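Local coordinates for papain-like protease (Human betacoronavirus 2c EMC/2012, PDB 4RNA) that is a cysteine protease of the papain-like family that cleaves the viral polyprotein and, as in related coronavirus enzymes, probably also removes ubiquitin from host proteins, at the zinc ion site and the interface of chains A and B. Sequence-based numbering; all coordinates share one arbitrary frame. Chains: chain A/B, papain-like protease.

Contact 1: the zinc ion site. Residues chain A 193, 195-196, 228-230, 232-233. With ZN (zinc ion), chain C.
The SG of A:Cys193 is the best-held polar atom of this zinc finger, gripped by the metal and by two backbone amides of the turn that follows it. It binds the zinc ion ZN at 2.4 Å. From the protein side, the N-H of A:Cys196 points almost straight at the same sulfur, N to SG of A:Cys193 3.3 Å and 168° at the hydrogen, while the N-H of A:Val195 adds a weak bond. This is the knuckle expected of a CxxC motif: the turn wraps round the first cysteine and delivers the second, A:Cys196, whose SG lies 2.3 Å from ZN. The two thiolates reach the metal by different torsions. A:Cys193, at the end of strand 186-193, holds its SG anti to the backbone N, whereas that of A:Cys196 is anti to the carbonyl carbon.

A second, shorter turn supplies the opposite pair. The SG of A:Cys228 is 2.4 Å from ZN, again anti to its own backbone N. A:Cys230 uses the crowded position between backbone N and carbonyl carbon (chi1 64°), which brings its SG to 2.3 Å from ZN. That sulfur also accepts the N-H of A:Gly232, N to SG of A:Cys230 3.3 Å, and the N-H of A:Cys230 makes a weak, long bond back to the SG of A:Cys228. The sulfurs surround the ion as a near-regular tetrahedron, the widest angle being 113° between A:Cys193 and A:Cys228. Amide donors would be expected to draw off some of the thiolates' charge and so steady four sulfurs on one cation. Coordinated by these cysteine sulfurs in a near-tetrahedral shell, the zinc is of the structural type: it staples the turn after strand 186-193 to the one leading into strand 233-242, holding together the fingers region of the protease.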
loop_
_atom_site.group_PDB
_atom_site.type_symbol
_atom_site.label_atom_id
_atom_site.label_comp_id
_atom_site.label_asym_id
_atom_site.label_seq_id
_atom_site.Cartn_x
_atom_site.Cartn_y
_atom_site.Cartn_z
ATOM N N CYS A 193 3.066 -36.764 -9.407
ATOM C CA CYS A 193 4.129 -37.729 -9.577
ATOM C C CYS A 193 3.463 -39.110 -9.812
ATOM O O CYS A 193 2.524 -39.468 -9.110
ATOM C CB CYS A 193 4.951 -37.821 -8.294
ATOM S SG CYS A 193 6.159 -39.187 -8.286
ATOM N N VAL A 195 4.545 -41.892 -9.148
ATOM C CA VAL A 195 4.648 -42.693 -7.890
ATOM C C VAL A 195 3.836 -42.113 -6.702
ATOM O O VAL A 195 3.027 -42.801 -6.091
ATOM C CB VAL A 195 6.152 -42.931 -7.506
ATOM C CG1 VAL A 195 6.289 -43.562 -6.134
ATOM C CG2 VAL A 195 6.863 -43.778 -8.568
ATOM N N CYS A 196 4.016 -40.826 -6.412
ATOM C CA CYS A 196 3.461 -40.205 -5.195
ATOM C C CYS A 196 1.987 -39.855 -5.250
ATOM O O CYS A 196 1.355 -39.780 -4.203
ATOM C CB CYS A 196 4.301 -38.964 -4.781
ATOM S SG CYS A 196 6.015 -39.515 -4.525
ATOM N N CYS A 228 11.059 -34.741 -7.622
ATOM C CA CYS A 228 10.052 -35.149 -6.638
ATOM C C CYS A 228 10.757 -35.572 -5.341
ATOM O O CYS A 228 11.913 -36.007 -5.387
ATOM C CB CYS A 228 9.137 -36.248 -7.141
ATOM S SG CYS A 228 7.820 -36.418 -5.908
ATOM N N GLN A 229 10.065 -35.404 -4.211
ATOM C CA GLN A 229 10.556 -35.895 -2.919
ATOM C C GLN A 229 10.791 -37.432 -2.864
ATOM O O GLN A 229 11.519 -37.908 -2.007
ATOM C CB GLN A 229 9.603 -35.493 -1.792
ATOM C CG GLN A 229 8.181 -36.002 -1.927
ATOM C CD GLN A 229 7.239 -35.107 -2.775
ATOM O OE1 GLN A 229 7.627 -34.028 -3.389
ATOM N NE2 GLN A 229 5.975 -35.563 -2.841
ATOM N N CYS A 230 10.196 -38.214 -3.758
ATOM C CA CYS A 230 10.503 -39.659 -3.772
ATOM C C CYS A 230 11.853 -39.960 -4.435
ATOM O O CYS A 230 12.306 -41.135 -4.487
ATOM C CB CYS A 230 9.388 -40.415 -4.511
ATOM S SG CYS A 230 9.304 -39.918 -6.278
ATOM N N GLY A 232 12.148 -39.189 -7.687
ATOM C CA GLY A 232 11.776 -39.151 -9.106
ATOM C C GLY A 232 11.512 -37.729 -9.607
ATOM O O GLY A 232 12.255 -36.780 -9.262
ATOM N N GLU A 233 10.455 -37.597 -10.421
ATOM C CA GLU A 233 10.084 -36.351 -11.108
ATOM C C GLU A 233 8.684 -36.000 -10.713
ATOM O O GLU A 233 7.857 -36.890 -10.474
ATOM C CB GLU A 233 10.021 -36.562 -12.611
ATOM C CG GLU A 233 11.294 -36.215 -13.334
ATOM C CD GLU A 233 11.184 -36.497 -14.841
ATOM O OE1 GLU A 233 12.138 -36.125 -15.560
ATOM O OE2 GLU A 233 10.148 -37.061 -15.316
HETATM ZN ZN ZN C . 7.289 -38.778 -6.230
#

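Contact 2: the interface of chains A and B. Residues chain A 60-61, 79; chain B 211-214.
Packing is tight where proline meets valine: the CB of A:Pro79 presses on CG2 of B:Val212 at 3.5 Å, closer than usual van der Waals contact, the two side chains crossing at about a right angle. The carboxylate of A:Asp60 likewise lies against the backbone of B:Gly213, CG to CA 3.4 Å, an approach made easier by the absence of a side chain there. A:Asn61 is also held close, at the ring edge of B:Tyr211: its ND2 lies in the ring plane and donates to the phenol OH at 2.8 Å, in a bent bond (122° at the hydrogen). As modelled, the OD1 of A:Asn61 faces the O of B:Gly213 at 2.6 Å, a clash of two acceptors; a reversed amide would plausibly donate to that carbonyl and accept from the phenol.

The looser side is bridged by water. One molecule joins OD1 of A:Asp60, at 2.7 Å, to the carbonyl O of B:Gly213, also at 2.7 Å. Loose too is the other branch of B:Val212, CG1, anti to the backbone N, which points to the CB of A:Asp60 at 4.0 Å.

In chain A the contact uses the loop between strand 55-58 and helix 64-74, where the N-terminal ubiquitin-like domain joins the catalytic part, and the loop before helix 81-92. Chain B offers the end of strand 210-212 and the turn beyond it.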
loop_
_atom_site.group_PDB
_atom_site.type_symbol
_atom_site.label_atom_id
_atom_site.label_comp_id
_atom_site.label_asym_id
_atom_site.label_seq_id
_atom_site.Cartn_x
_atom_site.Cartn_y
_atom_site.Cartn_z
ATOM N N ASP A 60 -10.277 13.218 10.377
ATOM C CA ASP A 60 -9.758 12.494 11.585
ATOM C C ASP A 60 -10.536 12.949 12.751
ATOM O O ASP A 60 -11.392 13.799 12.603
ATOM C CB ASP A 60 -8.205 12.596 11.809
ATOM C CG ASP A 60 -7.702 14.070 12.017
ATOM O OD1 ASP A 60 -8.498 14.941 12.489
ATOM O OD2 ASP A 60 -6.490 14.343 11.719
ATOM N N ASN A 61 -10.368 12.278 13.892
ATOM C CA ASN A 61 -11.272 12.490 15.011
ATOM C C ASN A 61 -12.713 12.099 14.874
ATOM O O ASN A 61 -13.543 12.840 15.377
ATOM C CB ASN A 61 -11.325 13.956 15.386
ATOM C CG ASN A 61 -10.237 14.285 16.242
ATOM O OD1 ASN A 61 -9.409 15.118 15.868
ATOM N ND2 ASN A 61 -10.110 13.541 17.345
ATOM N N PRO A 79 -5.609 5.090 9.034
ATOM C CA PRO A 79 -6.165 6.284 9.617
ATOM C C PRO A 79 -5.752 7.474 8.804
ATOM O O PRO A 79 -6.390 8.520 8.910
ATOM C CB PRO A 79 -5.541 6.333 11.024
ATOM C CG PRO A 79 -4.425 5.358 11.041
ATOM C CD PRO A 79 -4.659 4.384 9.929
ATOM N N TYR B 211 -3.735 6.783 18.079
ATOM C CA TYR B 211 -4.918 7.554 17.824
ATOM C C TYR B 211 -4.522 8.619 16.858
ATOM O O TYR B 211 -3.484 9.180 17.041
ATOM C CB TYR B 211 -5.427 8.168 19.136
ATOM C CG TYR B 211 -6.734 8.912 18.944
ATOM C CD1 TYR B 211 -6.756 10.261 18.578
ATOM C CD2 TYR B 211 -7.985 8.245 19.061
ATOM C CE1 TYR B 211 -7.980 10.937 18.387
ATOM C CE2 TYR B 211 -9.183 8.925 18.855
ATOM C CZ TYR B 211 -9.177 10.264 18.539
ATOM O OH TYR B 211 -10.370 10.930 18.345
ATOM N N VAL B 212 -5.320 8.805 15.820
ATOM C CA VAL B 212 -5.111 9.833 14.849
ATOM C C VAL B 212 -6.145 10.925 14.987
ATOM O O VAL B 212 -7.316 10.661 14.931
ATOM C CB VAL B 212 -5.067 9.253 13.427
ATOM C CG1 VAL B 212 -4.966 10.383 12.408
ATOM C CG2 VAL B 212 -3.845 8.289 13.343
ATOM N N GLY B 213 -5.669 12.177 15.050
ATOM C CA GLY B 213 -6.542 13.326 15.134
ATOM C C GLY B 213 -6.292 14.234 16.325
ATOM O O GLY B 213 -6.849 15.346 16.342
ATOM N N VAL B 214 -5.502 13.787 17.330
ATOM C CA VAL B 214 -5.022 14.713 18.413
ATOM C C VAL B 214 -3.554 14.388 18.587
ATOM O O VAL B 214 -3.071 13.298 18.158
ATOM C CB VAL B 214 -5.775 14.676 19.805
ATOM C CG1 VAL B 214 -7.251 15.160 19.726
ATOM C CG2 VAL B 214 -5.659 13.304 20.461
HETATM O O HOH W 1 -7.209 16.769 14.034
#

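About 56 Å separates the C-alpha centres of contact 1 and contact 2, and they share no residue. Sequence nevertheless relates them: segment 211-214, which chain B brings to contact 2, falls between the two cysteine pairs that hold zinc in each chain, although the structure alone does not show that the metal influences the interface. Contact 1 is internal to one chain and repeated in each copy. Contact 2 has a twin with the chains exchanged, as a two-fold symmetric dimer requires. This pairing may be a product of crystal packing, whereas the zinc site belongs to each protease molecule's own fold.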